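Local coordinates for protein methyltransferase WBDD (Escherichia coli, PDB 4AZS) that acts as a bifunctional kinase and methyltransferase that regulates the chain length of the O9a O antigen, at residues E173-V176 / K177-F181; N437-Y440 / A441-E445; A128-E131 / E132-D136; H289-I292 / K293-Q297. All blocks are in the same frame, centred on the assembly; numbering follows the deposited sequence.

The four contacts are local and follow one another along the chain without touching. Contacts 3 and 1 belong to the methyltransferase half, their centres about 29 Å apart: contact 3 precedes the start of strand 137-141, while contact 1 follows the end of the adjacent parallel strand 169-173, so they lie at opposite ends of the strands. The side chain of Ala-175 in contact 1 is about 8 Å from a bound S-adenosylmethionine; the side chain of Leu-130 in contact 3 is about 12 Å from a bound S-adenosylmethionine. Contact 4 lies in the kinase half, where the Glu-291 side chain is about 7 Å from adenosine monophosphate. Contact 2, on helix 435-443, is about 34 Å from contact 4, centre to centre.

Contact 1: E173-V176 / K177-F181; sequences ELAV and KEEPF. Unlike the reference sequence in segment 177-181: Phe-181 (reference Leu).
A type I beta turn from Val-176 to Glu-179 bends the chain just beyond strand 169-173, and Glu-179 is bonded twice to the residue that opens it. Its backbone N donates to Val-176 O at 3.0 Å, coming from above the carbonyl plane rather than on a lone pair. Its side chain then doubles back: CG stands beside its own backbone N (chi1 -65°), and OE2 accepts a hydrogen bond from Val-176 N at 3.0 Å on the anti lone pair, with an N-H...O angle of 160°. The same oxygen rests against Ala-175 CB at 3.2 Å. Strand 169-173 is part of the mixed seven-stranded sheet of a class I methyltransferase fold, and the carboxylate joins the turn to a second strand of that sheet, because OE1 forms a salt bridge with Arg-216. Val-176 lays CG2 against Glu-179 CG at 3.8 Å, the two side chains crossing at about a right angle, while Pro-217, Pro-191 and Val-214 also touch the valine. Over the corner of the turn, Lys-177 bends at its last torsion and NZ forms a salt bridge with Glu-178 OE2 at 2.7 Å, on the syn side and 29° out of the carboxylate plane; Asp-189 is a second salt-bridge partner of this ammonium.

Contact 2: N437-Y440 / A441-E445; sequences NWLY and AVWQE
Gln-444 brings its amide nitrogen over the rim of one face of the Tyr-440 ring, amide and ring planes 17° apart. NE2 sits 3.3 Å above the ring plane and is 3.4 Å from Tyr-440 CZ; Gln-444 CG rests on Tyr-440 CE1 at 3.5 Å. Tyr-440 carries its ring anti to the backbone N (chi1 179°), and the bend of Gln-444 at chi2 (-46°) turns NE2 back to it. Tyr-440 belongs to helix 435-443, and Gln-444 comes one turn on, where the chain leaves the helix. The i to i+4 bonds include Trp-443 N to Leu-439 O at 3.0 Å; the following one, Gln-444 N to Tyr-440 O at 3.2 Å, is weak. Leu-439 and Trp-443 run side by side on another side of the helix, next to Glu-476 of helix 475-485, and Trp-443 also meets Trp-478 of a neighbouring subunit. Val-442 CG2 approaches Trp-438 obliquely, the shortest carbon pair being 4.3 Å to CD1, and the indole NE1 is hydrogen-bonded to Leu-455 O. An amide nitrogen held over the tyrosine face in this way is consistent with a weak amide-aromatic contact, mainly dispersive and electrostatic.

Contact 3: A128-E131 / E132-D136; sequences AALE and EGEFD
Glu-134 turns its carboxylate back onto the backbone of Glu-131, OE1 accepting from Glu-131 N at 2.8 Å with an N-H...O angle of 163°; the N-H arrives nearly along the C-O axis. A type II beta turn from Glu-131 to Glu-134 brings the two residues together, in the link between helix 123-129 and strand 137-141 of the methyltransferase fold. The turn is closed by Glu-134 N donating to Glu-131 O at 3.1 Å, and Gly-133 supplies the positive phi (91°) that its third position requires. The acid reaches its target fully extended, CG anti to the backbone N (chi1 172°). Beyond this pair, Glu-131 points its own carboxylate elsewhere: OE1 accepts a hydrogen bond from Trp-238 N of a neighbouring subunit. The Leu-130 side chain turns inward, touching Leu-71, Leu-163 and Val-166, while its carbonyl oxygen accepts from Arg-162. Its CD2 meets the Phe-135 ring at the edge, near the ring plane, 3.6 Å from CE2, and the two side chains cross at about a right angle. A water bridges Phe-135 N and Glu-131 O: it accepts from Phe-135 N at 2.8 Å and lies 2.9 Å from Glu-131 O, to which it can donate, though it has other acceptors to serve.

Contact 4: H289-I292 / K293-Q297; sequences HNEI and KFLTQ
Regular i to i+4 bonds run from Lys-293 N to His-289 O, Phe-294 N to Asn-290 O and Leu-295 N to Glu-291 O, all at 2.9 to 3.0 Å, through the last turns of helix 278-296. In its position and partners this helix is consistent with helix C of protein kinases: in one of its two modelled conformers, Glu-291 forms a salt bridge through OE2 with Lys-265 of strand 262-268, as in the conserved Lys-Glu pair, while OE1 accepts from Phe-383 N. Phe-383 lies in the sequence Asp-382, Phe-383, Gly-384, which reads as the DFG motif. In that same conformer the Glu-291 side chain, with CG anti to its backbone N (chi1 -178°), stretches beyond CG toward those partners. Its aliphatic part runs beside Leu-295, pointing the same way, and Leu-295 CD1 lies along it, 3.9 Å from Glu-291 CG. The preceding residue, Asn-290, donates through ND2 to the carbonyl oxygens of Gly-384 and Ile-386, and His-289 ND1 is hydrogen-bonded to Glu-312. At the C-terminal end, Ile-292 O is gripped twice by Thr-296, from opposite faces of its carbonyl plane. The backbone N donates at 3.0 Å, and the hydroxyl, placed between the backbone N and the carbonyl carbon (chi1 48°), donates through OG1 at 2.6 Å.

Contact 1: E173-V176 / K177-F181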
loop_
_atom_site.group_PDB
_atom_site.type_symbol
_atom_site.label_atom_id
_atom_site.label_comp_id
_atom_site.label_asym_id
_atom_site.label_seq_id
_atom_site.Cartn_x
_atom_site.Cartn_y
_atom_site.Cartn_z
ATOM N N GLU A 173 -16.350 29.956 25.826
ATOM C CA GLU A 173 -16.358 30.566 24.514
ATOM C C GLU A 173 -15.837 29.519 23.564
ATOM O O GLU A 173 -14.725 29.031 23.734
ATOM C CB GLU A 173 -15.466 31.783 24.458
ATOM C CG GLU A 173 -15.559 32.538 23.132
ATOM C CD GLU A 173 -14.543 33.652 23.009
ATOM O OE1 GLU A 173 -13.384 33.443 23.485
ATOM O OE2 GLU A 173 -14.918 34.707 22.427
ATOM N N LEU A 174 -16.632 29.177 22.563
ATOM C CA LEU A 174 -16.321 28.096 21.658
ATOM C C LEU A 174 -16.143 28.552 20.221
ATOM O O LEU A 174 -16.994 29.230 19.653
ATOM C CB LEU A 174 -17.447 27.083 21.728
ATOM C CG LEU A 174 -17.605 26.452 23.117
ATOM C CD1 LEU A 174 -18.902 25.666 23.134
ATOM C CD2 LEU A 174 -16.443 25.545 23.485
ATOM N N ALA A 175 -15.022 28.163 19.635
ATOM C CA ALA A 175 -14.774 28.405 18.235
ATOM C C ALA A 175 -15.736 27.561 17.412
ATOM O O ALA A 175 -16.257 26.542 17.893
ATOM C CB ALA A 175 -13.339 28.077 17.856
ATOM N N VAL A 176 -15.954 27.978 16.169
ATOM C CA VAL A 176 -16.977 27.350 15.333
ATOM C C VAL A 176 -16.483 27.074 13.936
ATOM O O VAL A 176 -15.568 27.752 13.433
ATOM C CB VAL A 176 -18.227 28.230 15.213
ATOM C CG1 VAL A 176 -18.907 28.316 16.558
ATOM C CG2 VAL A 176 -17.839 29.590 14.706
ATOM N N LYS A 177 -17.131 26.099 13.305
ATOM C CA LYS A 177 -16.705 25.629 12.008
ATOM C C LYS A 177 -16.817 26.703 10.915
ATOM O O LYS A 177 -16.135 26.601 9.910
ATOM C CB LYS A 177 -17.445 24.358 11.601
ATOM C CG LYS A 177 -18.781 24.583 10.953
ATOM C CD LYS A 177 -19.256 23.312 10.232
ATOM C CE LYS A 177 -20.659 23.486 9.615
ATOM N NZ LYS A 177 -21.629 24.196 10.512
ATOM N N GLU A 178 -17.631 27.745 11.120
ATOM C CA GLU A 178 -17.763 28.792 10.091
ATOM C C GLU A 178 -16.526 29.697 10.041
ATOM O O GLU A 178 -16.373 30.487 9.148
ATOM C CB GLU A 178 -19.027 29.645 10.359
ATOM C CG GLU A 178 -20.323 28.909 10.070
ATOM C CD GLU A 178 -20.672 27.800 11.098
ATOM O OE1 GLU A 178 -20.252 27.818 12.276
ATOM O OE2 GLU A 178 -21.413 26.898 10.712
ATOM N N GLU A 179 -15.673 29.649 11.056
ATOM C CA GLU A 179 -14.434 30.383 10.998
ATOM C C GLU A 179 -13.653 29.881 9.783
ATOM O O GLU A 179 -13.754 28.723 9.373
ATOM C CB GLU A 179 -13.704 30.259 12.330
ATOM C CG GLU A 179 -14.493 30.931 13.454
ATOM C CD GLU A 179 -13.720 31.014 14.758
ATOM O OE1 GLU A 179 -12.735 31.786 14.814
ATOM O OE2 GLU A 179 -14.095 30.260 15.701
ATOM N N PRO A 180 -12.954 30.775 9.116
ATOM C CA PRO A 180 -12.497 30.430 7.767
ATOM C C PRO A 180 -11.179 29.569 7.719
ATOM O O PRO A 180 -10.704 29.242 6.633
ATOM C CB PRO A 180 -12.267 31.827 7.136
ATOM C CG PRO A 180 -11.800 32.649 8.314
ATOM C CD PRO A 180 -12.658 32.179 9.468
ATOM N N PHE A 181 -10.609 29.203 8.866
ATOM C CA PHE A 181 -9.307 28.525 8.890
ATOM C C PHE A 181 -9.354 26.998 8.738
ATOM O O PHE A 181 -10.399 26.364 8.937
ATOM C CB PHE A 181 -8.517 28.913 10.145
ATOM C CG PHE A 181 -8.501 30.392 10.389
ATOM C CD1 PHE A 181 -7.701 31.217 9.626
ATOM C CD2 PHE A 181 -9.364 30.958 11.285
ATOM C CE1 PHE A 181 -7.716 32.595 9.793
ATOM C CE2 PHE A 181 -9.365 32.342 11.494
ATOM C CZ PHE A 181 -8.529 33.147 10.757
#

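Contact 2: N437-Y440 / A441-E445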
loop_
_atom_site.group_PDB
_atom_site.type_symbol
_atom_site.label_atom_id
_atom_site.label_comp_id
_atom_site.label_asym_id
_atom_site.label_seq_id
_atom_site.Cartn_x
_atom_site.Cartn_y
_atom_site.Cartn_z
ATOM N N ASN A 437 -72.623 4.727 27.888
ATOM C CA ASN A 437 -73.938 5.371 27.943
ATOM C C ASN A 437 -73.784 6.874 27.947
ATOM O O ASN A 437 -74.531 7.575 27.301
ATOM C CB ASN A 437 -74.659 4.930 29.198
ATOM C CG ASN A 437 -74.864 3.453 29.240
ATOM O OD1 ASN A 437 -74.652 2.772 28.242
ATOM N ND2 ASN A 437 -75.270 2.937 30.390
ATOM N N TRP A 438 -72.754 7.347 28.644
ATOM C CA TRP A 438 -72.386 8.771 28.699
ATOM C C TRP A 438 -72.090 9.319 27.327
ATOM O O TRP A 438 -72.692 10.323 26.879
ATOM C CB TRP A 438 -71.168 8.897 29.615
ATOM C CG TRP A 438 -70.468 10.208 29.607
ATOM C CD1 TRP A 438 -71.015 11.469 29.674
ATOM C CD2 TRP A 438 -69.026 10.421 29.598
ATOM N NE1 TRP A 438 -70.031 12.421 29.673
ATOM C CE2 TRP A 438 -68.828 11.859 29.634
ATOM C CE3 TRP A 438 -67.916 9.582 29.572
ATOM C CZ2 TRP A 438 -67.565 12.428 29.628
ATOM C CZ3 TRP A 438 -66.639 10.161 29.562
ATOM C CH2 TRP A 438 -66.474 11.552 29.588
ATOM N N LEU A 439 -71.232 8.615 26.617
ATOM C CA LEU A 439 -70.848 9.017 25.278
ATOM C C LEU A 439 -72.034 8.945 24.329
ATOM O O LEU A 439 -72.213 9.832 23.487
ATOM C CB LEU A 439 -69.703 8.120 24.763
ATOM C CG LEU A 439 -69.676 7.738 23.275
ATOM C CD1 LEU A 439 -69.240 8.931 22.440
ATOM C CD2 LEU A 439 -68.741 6.556 22.974
ATOM N N TYR A 440 -72.853 7.908 24.479
ATOM C CA TYR A 440 -73.998 7.777 23.614
ATOM C C TYR A 440 -74.901 8.978 23.855
ATOM O O TYR A 440 -75.430 9.525 22.916
ATOM C CB TYR A 440 -74.732 6.439 23.814
ATOM C CG TYR A 440 -75.946 6.294 22.947
ATOM C CD1 TYR A 440 -77.151 6.768 23.378
ATOM C CD2 TYR A 440 -75.887 5.698 21.683
ATOM C CE1 TYR A 440 -78.295 6.665 22.608
ATOM C CE2 TYR A 440 -77.032 5.608 20.888
ATOM C CZ TYR A 440 -78.224 6.104 21.367
ATOM O OH TYR A 440 -79.407 6.066 20.647
ATOM N N ALA A 441 -75.062 9.415 25.102
ATOM C CA ALA A 441 -75.960 10.546 25.358
ATOM C C ALA A 441 -75.420 11.778 24.711
ATOM O O ALA A 441 -76.159 12.583 24.198
ATOM C CB ALA A 441 -76.180 10.787 26.851
ATOM N N VAL A 442 -74.112 11.938 24.712
ATOM C CA VAL A 442 -73.559 13.150 24.175
ATOM C C VAL A 442 -73.815 13.177 22.697
ATOM O O VAL A 442 -74.161 14.236 22.133
ATOM C CB VAL A 442 -72.049 13.272 24.394
ATOM C CG1 VAL A 442 -71.512 14.480 23.641
ATOM C CG2 VAL A 442 -71.724 13.371 25.861
ATOM N N TRP A 443 -73.639 12.022 22.067
ATOM C CA TRP A 443 -73.826 11.905 20.635
ATOM C C TRP A 443 -75.230 12.158 20.180
ATOM O O TRP A 443 -75.412 12.523 19.057
ATOM C CB TRP A 443 -73.316 10.564 20.096
ATOM C CG TRP A 443 -71.870 10.672 19.684
ATOM C CD1 TRP A 443 -70.750 10.724 20.523
ATOM C CD2 TRP A 443 -71.330 10.808 18.324
ATOM N NE1 TRP A 443 -69.587 10.854 19.799
ATOM C CE2 TRP A 443 -69.859 10.904 18.472
ATOM C CE3 TRP A 443 -71.883 10.846 17.056
ATOM C CZ2 TRP A 443 -69.019 11.039 17.384
ATOM C CZ3 TRP A 443 -71.021 10.977 15.966
ATOM C CH2 TRP A 443 -69.622 11.065 16.130
ATOM N N GLN A 444 -76.223 12.014 21.050
ATOM C CA GLN A 444 -77.612 12.288 20.668
ATOM C C GLN A 444 -77.942 13.776 20.754
ATOM O O GLN A 444 -79.051 14.158 20.446
ATOM C CB GLN A 444 -78.578 11.550 21.583
ATOM C CG GLN A 444 -78.420 10.048 21.545
ATOM C CD GLN A 444 -78.309 9.549 20.128
ATOM O OE1 GLN A 444 -79.182 9.815 19.297
ATOM N NE2 GLN A 444 -77.203 8.903 19.821
ATOM N N GLU A 445 -77.007 14.581 21.251
ATOM C CA GLU A 445 -77.219 16.008 21.400
ATOM C C GLU A 445 -76.954 16.761 20.102
ATOM O O GLU A 445 -75.966 16.510 19.423
ATOM C CB GLU A 445 -76.255 16.593 22.426
ATOM C CG GLU A 445 -76.519 16.133 23.838
ATOM C CD GLU A 445 -77.685 16.796 24.472
ATOM O OE1 GLU A 445 -78.218 17.778 23.908
ATOM O OE2 GLU A 445 -78.013 16.397 25.608
#

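Contact 3: A128-E131 / E132-D136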
loop_
_atom_site.group_PDB
_atom_site.type_symbol
_atom_site.label_atom_id
_atom_site.label_comp_id
_atom_site.label_asym_id
_atom_site.label_seq_id
_atom_site.Cartn_x
_atom_site.Cartn_y
_atom_site.Cartn_z
ATOM N N ALA A 128 -9.025 15.704 34.606
ATOM C CA ALA A 128 -9.058 14.384 35.178
ATOM C C ALA A 128 -8.765 14.471 36.650
ATOM O O ALA A 128 -9.302 13.714 37.408
ATOM C CB ALA A 128 -8.077 13.435 34.476
ATOM N N ALA A 129 -7.932 15.413 37.077
ATOM C CA ALA A 129 -7.545 15.488 38.484
ATOM C C ALA A 129 -8.465 16.292 39.369
ATOM O O ALA A 129 -8.228 16.331 40.563
ATOM C CB ALA A 129 -6.155 16.086 38.602
ATOM N N LEU A 130 -9.433 17.013 38.796
ATOM C CA LEU A 130 -10.301 17.869 39.592
ATOM C C LEU A 130 -11.130 17.084 40.606
ATOM O O LEU A 130 -11.513 15.938 40.373
ATOM C CB LEU A 130 -11.233 18.687 38.704
ATOM C CG LEU A 130 -10.560 19.827 37.925
ATOM C CD1 LEU A 130 -11.568 20.455 36.979
ATOM C CD2 LEU A 130 -9.892 20.855 38.856
ATOM N N GLU A 131 -11.434 17.733 41.726
ATOM C CA GLU A 131 -12.365 17.163 42.671
ATOM C C GLU A 131 -13.555 18.074 42.804
ATOM O O GLU A 131 -13.444 19.299 42.815
ATOM C CB GLU A 131 -11.713 16.924 44.066
ATOM C CG GLU A 131 -10.381 16.216 43.983
ATOM C CD GLU A 131 -9.519 16.305 45.268
ATOM O OE1 GLU A 131 -10.037 16.716 46.348
ATOM O OE2 GLU A 131 -8.315 15.926 45.172
ATOM N N GLU A 132 -14.705 17.456 42.970
ATOM C CA GLU A 132 -15.931 18.177 43.082
ATOM C C GLU A 132 -15.902 19.104 44.297
ATOM O O GLU A 132 -15.475 18.695 45.332
ATOM C CB GLU A 132 -17.070 17.169 43.219
ATOM C CG GLU A 132 -18.417 17.843 43.464
ATOM C CD GLU A 132 -19.604 16.969 43.075
ATOM O OE1 GLU A 132 -19.418 15.797 42.647
ATOM O OE2 GLU A 132 -20.720 17.499 43.136
ATOM N N GLY A 133 -16.346 20.353 44.161
ATOM C CA GLY A 133 -16.316 21.320 45.278
ATOM C C GLY A 133 -15.053 22.150 45.360
ATOM O O GLY A 133 -15.004 23.137 46.063
ATOM N N GLU A 134 -14.007 21.740 44.679
ATOM C CA GLU A 134 -12.741 22.453 44.722
ATOM C C GLU A 134 -12.957 23.842 44.042
ATOM O O GLU A 134 -12.546 24.848 44.550
ATOM C CB GLU A 134 -11.703 21.549 44.034
ATOM C CG GLU A 134 -10.308 22.065 43.746
ATOM C CD GLU A 134 -9.393 21.012 43.062
ATOM O OE1 GLU A 134 -9.861 19.972 42.521
ATOM O OE2 GLU A 134 -8.169 21.266 43.015
ATOM N N PHE A 135 -13.689 23.888 42.931
ATOM C CA PHE A 135 -13.926 25.128 42.222
ATOM C C PHE A 135 -15.401 25.253 42.025
ATOM O O PHE A 135 -16.050 24.268 41.702
ATOM C CB PHE A 135 -13.242 25.081 40.863
ATOM C CG PHE A 135 -11.739 25.073 40.944
ATOM C CD1 PHE A 135 -11.025 26.261 41.200
ATOM C CD2 PHE A 135 -11.027 23.901 40.752
ATOM C CE1 PHE A 135 -9.643 26.251 41.312
ATOM C CE2 PHE A 135 -9.644 23.887 40.850
ATOM C CZ PHE A 135 -8.948 25.070 41.125
ATOM N N ASP A 136 -15.907 26.477 42.146
ATOM C CA ASP A 136 -17.322 26.821 41.936
ATOM C C ASP A 136 -17.601 27.154 40.464
ATOM O O ASP A 136 -18.602 26.747 39.924
ATOM C CB ASP A 136 -17.651 28.044 42.751
ATOM C CG ASP A 136 -17.269 27.900 44.211
ATOM O OD1 ASP A 136 -17.677 26.896 44.808
ATOM O OD2 ASP A 136 -16.515 28.778 44.734
HETATM O O HOH W 1 -14.090 21.644 41.232
#

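Contact 4: H289-I292 / K293-Q297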
loop_
_atom_site.group_PDB
_atom_site.type_symbol
_atom_site.label_atom_id
_atom_site.label_comp_id
_atom_site.label_asym_id
_atom_site.label_seq_id
_atom_site.Cartn_x
_atom_site.Cartn_y
_atom_site.Cartn_z
ATOM N N HIS A 289 -44.801 31.083 25.555
ATOM C CA HIS A 289 -45.382 32.384 25.694
ATOM C C HIS A 289 -46.815 32.306 26.145
ATOM O O HIS A 289 -47.259 32.994 27.057
ATOM C CB HIS A 289 -45.345 33.097 24.349
ATOM C CG HIS A 289 -45.693 34.539 24.434
ATOM N ND1 HIS A 289 -44.797 35.466 24.830
ATOM C CD2 HIS A 289 -46.879 35.219 24.161
ATOM C CE1 HIS A 289 -45.376 36.688 24.816
ATOM N NE2 HIS A 289 -46.655 36.536 24.412
ATOM N N ASN A 290 -47.592 31.496 25.476
ATOM C CA ASN A 290 -48.986 31.352 25.883
ATOM C C ASN A 290 -49.100 30.850 27.361
ATOM O O ASN A 290 -49.941 31.293 28.139
ATOM C CB ASN A 290 -49.655 30.399 24.907
ATOM C CG ASN A 290 -51.121 30.651 24.771
ATOM O OD1 ASN A 290 -51.563 31.787 24.712
ATOM N ND2 ASN A 290 -51.887 29.588 24.730
ATOM N N GLU A 291 -48.178 29.989 27.781
ATOM C CA GLU A 291 -48.271 29.397 29.107
ATOM C C GLU A 291 -47.967 30.456 30.171
ATOM O O GLU A 291 -48.682 30.560 31.203
ATOM C CB GLU A 291 -47.358 28.173 29.220
ATOM C CG GLU A 291 -47.446 27.475 30.569
ATOM C CD GLU A 291 -46.822 26.083 30.569
ATOM O OE1 GLU A 291 -47.166 25.264 29.683
ATOM O OE2 GLU A 291 -45.994 25.820 31.478
ATOM N N ILE A 292 -46.946 31.266 29.903
ATOM C CA ILE A 292 -46.591 32.399 30.749
ATOM C C ILE A 292 -47.760 33.357 30.874
ATOM O O ILE A 292 -48.083 33.792 31.966
ATOM C CB ILE A 292 -45.348 33.130 30.205
ATOM C CG1 ILE A 292 -44.101 32.264 30.405
ATOM C CG2 ILE A 292 -45.127 34.458 30.901
ATOM C CD1 ILE A 292 -42.890 32.788 29.647
ATOM N N LYS A 293 -48.397 33.698 29.772
ATOM C CA LYS A 293 -49.518 34.647 29.819
ATOM C C LYS A 293 -50.685 34.156 30.684
ATOM O O LYS A 293 -51.222 34.887 31.505
ATOM C CB LYS A 293 -50.038 34.857 28.414
ATOM C CG LYS A 293 -51.019 36.003 28.268
ATOM C CD LYS A 293 -51.230 36.358 26.798
ATOM C CE LYS A 293 -51.982 37.686 26.652
ATOM N NZ LYS A 293 -53.224 37.584 25.823
ATOM N N PHE A 294 -51.060 32.895 30.478
ATOM C CA PHE A 294 -52.132 32.243 31.239
ATOM C C PHE A 294 -51.800 32.142 32.708
ATOM O O PHE A 294 -52.641 32.500 33.554
ATOM C CB PHE A 294 -52.404 30.850 30.682
ATOM C CG PHE A 294 -53.484 30.091 31.409
ATOM C CD1 PHE A 294 -54.817 30.308 31.118
ATOM C CD2 PHE A 294 -53.160 29.142 32.366
ATOM C CE1 PHE A 294 -55.802 29.602 31.783
ATOM C CE2 PHE A 294 -54.151 28.441 33.032
ATOM C CZ PHE A 294 -55.466 28.673 32.734
ATOM N N LEU A 295 -50.603 31.676 33.032
ATOM C CA LEU A 295 -50.273 31.429 34.427
ATOM C C LEU A 295 -50.017 32.704 35.200
ATOM O O LEU A 295 -50.245 32.749 36.398
ATOM C CB LEU A 295 -49.071 30.506 34.587
ATOM C CG LEU A 295 -49.279 29.045 34.185
ATOM C CD1 LEU A 295 -47.966 28.301 34.346
ATOM C CD2 LEU A 295 -50.390 28.379 34.985
ATOM N N THR A 296 -49.550 33.750 34.536
ATOM C CA THR A 296 -49.384 34.997 35.253
ATOM C C THR A 296 -50.716 35.686 35.466
ATOM O O THR A 296 -50.833 36.507 36.357
ATOM C CB THR A 296 -48.399 35.945 34.561
ATOM O OG1 THR A 296 -48.704 36.032 33.158
ATOM C CG2 THR A 296 -47.003 35.427 34.759
ATOM N N GLN A 297 -51.731 35.335 34.676
ATOM C CA GLN A 297 -53.064 35.934 34.827
ATOM C C GLN A 297 -54.135 34.870 34.759
ATOM O O GLN A 297 -54.923 34.857 33.831
ATOM C CB GLN A 297 -53.318 36.939 33.694
ATOM C CG GLN A 297 -52.521 38.231 33.773
ATOM C CD GLN A 297 -52.915 39.094 34.956
ATOM O OE1 GLN A 297 -54.078 39.129 35.361
ATOM N NE2 GLN A 297 -51.937 39.788 35.526
#